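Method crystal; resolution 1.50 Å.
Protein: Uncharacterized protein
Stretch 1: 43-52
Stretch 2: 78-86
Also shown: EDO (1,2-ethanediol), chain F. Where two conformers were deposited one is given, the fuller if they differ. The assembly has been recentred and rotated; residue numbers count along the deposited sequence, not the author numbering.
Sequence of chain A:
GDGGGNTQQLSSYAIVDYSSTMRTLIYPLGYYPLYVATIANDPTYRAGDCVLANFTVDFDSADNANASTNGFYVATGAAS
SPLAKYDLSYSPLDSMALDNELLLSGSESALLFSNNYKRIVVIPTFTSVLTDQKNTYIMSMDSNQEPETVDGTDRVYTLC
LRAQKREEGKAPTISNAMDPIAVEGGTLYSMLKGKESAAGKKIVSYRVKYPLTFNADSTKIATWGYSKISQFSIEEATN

Stretch 1 43-52: PTYRAGDCVL
Stretch 2 (78-86) AASSPLAKY

Where two extended segments meet without forming a regular sheet, side chains and water can satisfy the polar groups that a regular ladder would pair, and the contact between residues 43-52 and 78-86 illustrates the principle. The segments run antiparallel: Val51 CA lies 5.0 Å from Pro82 CA, and Leu52 CA lies 5.3 Å from Ser80 CA. Residues 50-52 are a strand with phi/psi of -108/142, -142/164 and -96/114; opposite them the chain stays extended from Ala79 (-141/161) through Ser80 (-69/177), Ser81 (-65/154), Pro82 (-59/145) and Leu83 (-69/150).

Two backbone bonds fix the register. Ser80 N donates to Leu52 O (2.9 Å, 159°) and Leu83 N to Cys50 O (2.9 Å, 166°). Each acceptor also receives a CA-H...O contact from the residue before its donor, Ala79 CA to Leu52 O and Pro82 CA to Cys50 O, both 3.3 Å. Pro82 lies between these bonds, and its nitrogen has no hydrogen to give. Leu52 N finds its acceptor in a side chain: Ser80, chi1 p, places OG 2.9 Å from Leu52 N (171°), and the same OG donates to Ser81 O at 2.8 Å. The hydroxyl thus accepts across the contact and donates within its own stretch. Cys50 N reaches the second stretch through water 2, which accepts from Cys50 N (2.9 Å), donates to Leu83 O (2.7 Å) and takes a weak bond from Lys85 NZ (3.3 Å).

Asp49 joins the strand to the type II turn Arg46-Asp49. The turn is closed by Asp49 N to Arg46 O (3.0 Å), with Gly48 at phi/psi 101/-15, where a CB would jam against the preceding carbonyl. With chi1 m and chi2 -10°, Asp49 OD2 accepts from Arg46 N (2.9 Å, 157°), while OD1 forms a salt bridge with Lys85 NZ (2.7 Å). Lys85 reaches it with chi angles m, t, t, p. One carboxylate thus serves both the turn, through OD2, and the second stretch, through OD1.

The CA-to-CB bond of Tyr45 (-111/153; chi1 m, chi2 -63°) points sideways, but the end of its side chain comes nearer the second stretch. Its OH donates to Ser80 O at 2.8 Å, with that oxygen at the ring edge, and accepts from water 1 at 3.0 Å; the water in turn accepts from Ala79 N (2.9 Å). Tyr45 O takes a bond from O2 of an ethanediol, probably a crystallisation additive (2.8 Å).

Apolar contacts accompany these polar ones: Tyr45 CD1 to Pro82 CG and Cys50 CB to Leu83 CD1, each 4.0 Å, and Val51 CG2 (chi1 m) to Ala79 CB, 3.7 Å.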

# COMPACT_ATOMS: atom_id res chain seq x y z
N PRO A 43 -16.17 7.26 13.96
CA PRO A 43 -15.69 6.04 14.65
C PRO A 43 -15.36 4.87 13.73
O PRO A 43 -14.87 3.85 14.21
CB PRO A 43 -16.83 5.70 15.62
CG PRO A 43 -18.03 6.30 15.00
CD PRO A 43 -17.59 7.55 14.28
N THR A 44 -15.54 5.04 12.41
CA THR A 44 -15.13 4.01 11.44
C THR A 44 -13.59 3.89 11.43
O THR A 44 -13.05 2.86 11.04
CB THR A 44 -15.61 4.43 10.03
OG1 THR A 44 -17.04 4.48 10.02
CG2 THR A 44 -15.14 3.49 8.92
N TYR A 45 -12.88 4.97 11.80
CA TYR A 45 -11.43 5.01 11.65
C TYR A 45 -10.64 4.99 12.94
O TYR A 45 -11.11 5.43 14.00
CB TYR A 45 -11.05 6.31 10.90
CG TYR A 45 -11.76 6.46 9.58
CD1 TYR A 45 -11.55 5.54 8.55
CD2 TYR A 45 -12.71 7.45 9.38
CE1 TYR A 45 -12.26 5.62 7.36
CE2 TYR A 45 -13.42 7.55 8.18
CZ TYR A 45 -13.19 6.63 7.17
OH TYR A 45 -13.90 6.70 6.01
N ARG A 46 -9.41 4.48 12.82
CA ARG A 46 -8.49 4.59 13.93
C ARG A 46 -7.09 4.81 13.37
O ARG A 46 -6.79 4.51 12.20
CB ARG A 46 -8.58 3.44 14.94
CG ARG A 46 -8.06 2.09 14.50
CD ARG A 46 -8.24 1.06 15.61
NE ARG A 46 -7.24 1.18 16.67
CZ ARG A 46 -7.22 0.47 17.79
NH1 ARG A 46 -8.16 -0.43 18.03
NH2 ARG A 46 -6.26 0.66 18.69
N ALA A 47 -6.25 5.42 14.20
CA ALA A 47 -4.88 5.73 13.79
C ALA A 47 -4.20 4.45 13.29
O ALA A 47 -4.34 3.38 13.89
CB ALA A 47 -4.11 6.30 14.98
N GLY A 48 -3.52 4.59 12.16
CA GLY A 48 -2.85 3.48 11.48
C GLY A 48 -3.63 2.93 10.31
O GLY A 48 -3.07 2.17 9.51
N ASP A 49 -4.92 3.27 10.20
CA ASP A 49 -5.72 2.81 9.07
C ASP A 49 -5.28 3.47 7.79
O ASP A 49 -4.88 4.63 7.78
CB ASP A 49 -7.20 3.17 9.28
CG ASP A 49 -7.96 2.32 10.28
OD1 ASP A 49 -7.41 1.29 10.73
OD2 ASP A 49 -9.12 2.67 10.61
N CYS A 50 -5.45 2.75 6.69
CA CYS A 50 -5.25 3.29 5.35
C CYS A 50 -6.59 3.43 4.70
O CYS A 50 -7.46 2.57 4.87
CB CYS A 50 -4.37 2.38 4.52
SG CYS A 50 -2.65 2.37 5.06
N VAL A 51 -6.77 4.50 3.93
CA VAL A 51 -8.04 4.75 3.24
C VAL A 51 -7.75 5.32 1.88
O VAL A 51 -6.63 5.81 1.64
CB VAL A 51 -8.94 5.75 4.06
CG1 VAL A 51 -9.32 5.18 5.43
CG2 VAL A 51 -8.28 7.14 4.19
N LEU A 52 -8.75 5.29 0.99
CA LEU A 52 -8.72 6.08 -0.23
C LEU A 52 -9.51 7.34 0.09
O LEU A 52 -10.71 7.27 0.39
CB LEU A 52 -9.32 5.32 -1.43
CG LEU A 52 -9.37 6.15 -2.73
CD1 LEU A 52 -7.99 6.59 -3.17
CD2 LEU A 52 -10.05 5.35 -3.84
N ALA A 78 -14.00 13.08 2.11
CA ALA A 78 -14.48 11.85 2.70
C ALA A 78 -13.51 10.75 2.36
O ALA A 78 -12.57 10.96 1.59
CB ALA A 78 -15.87 11.53 2.17
N ALA A 79 -13.70 9.60 2.95
CA ALA A 79 -12.78 8.52 2.69
C ALA A 79 -13.52 7.20 2.60
O ALA A 79 -14.63 7.05 3.13
CB ALA A 79 -11.74 8.46 3.80
N SER A 80 -12.88 6.23 1.99
CA SER A 80 -13.42 4.87 1.93
C SER A 80 -13.38 4.23 3.31
O SER A 80 -12.82 4.78 4.25
CB SER A 80 -12.50 4.04 1.03
OG SER A 80 -11.21 3.81 1.64
N SER A 81 -13.92 3.00 3.41
CA SER A 81 -13.74 2.18 4.59
C SER A 81 -12.24 1.85 4.70
O SER A 81 -11.55 1.87 3.66
CB SER A 81 -14.55 0.89 4.47
OG SER A 81 -15.94 1.16 4.50
N PRO A 82 -11.69 1.58 5.89
CA PRO A 82 -10.26 1.23 5.96
C PRO A 82 -9.92 -0.00 5.13
O PRO A 82 -10.71 -0.97 5.06
CB PRO A 82 -10.05 0.88 7.45
CG PRO A 82 -11.16 1.55 8.16
CD PRO A 82 -12.32 1.52 7.22
N LEU A 83 -8.73 0.02 4.56
CA LEU A 83 -8.27 -1.15 3.82
C LEU A 83 -8.00 -2.30 4.76
O LEU A 83 -7.58 -2.10 5.90
CB LEU A 83 -6.99 -0.84 3.04
CG LEU A 83 -7.03 0.32 2.07
CD1 LEU A 83 -5.69 0.42 1.30
CD2 LEU A 83 -8.27 0.24 1.14
N ALA A 84 -8.17 -3.53 4.25
CA ALA A 84 -7.80 -4.70 5.02
C ALA A 84 -6.28 -4.67 5.27
O ALA A 84 -5.52 -4.28 4.37
CB ALA A 84 -8.18 -5.95 4.23
N LYS A 85 -5.87 -5.05 6.49
CA LYS A 85 -4.49 -4.98 6.97
C LYS A 85 -3.80 -6.32 7.04
O LYS A 85 -4.37 -7.29 7.57
CB LYS A 85 -4.49 -4.43 8.42
CG LYS A 85 -5.25 -3.15 8.59
CD LYS A 85 -5.36 -2.79 10.08
CE LYS A 85 -5.83 -1.37 10.19
NZ LYS A 85 -7.29 -1.28 9.92
N TYR A 86 -2.58 -6.37 6.52
CA TYR A 86 -1.77 -7.60 6.55
C TYR A 86 -0.40 -7.32 7.09
O TYR A 86 0.12 -6.20 6.98
CB TYR A 86 -1.66 -8.21 5.13
CG TYR A 86 -3.02 -8.65 4.66
CD1 TYR A 86 -3.51 -9.91 4.99
CD2 TYR A 86 -3.85 -7.79 3.93
CE1 TYR A 86 -4.81 -10.30 4.64
CE2 TYR A 86 -5.14 -8.17 3.57
CZ TYR A 86 -5.61 -9.42 3.92
OH TYR A 86 -6.89 -9.79 3.57
C1 EDO F . -11.36 9.07 14.33
O1 EDO F . -11.76 9.65 15.57
C2 EDO F . -9.92 8.53 14.49
O2 EDO F . -9.95 7.51 15.46
O HOH W 1 -15.44 9.11 5.24
O HOH W 2 -6.12 -0.08 7.05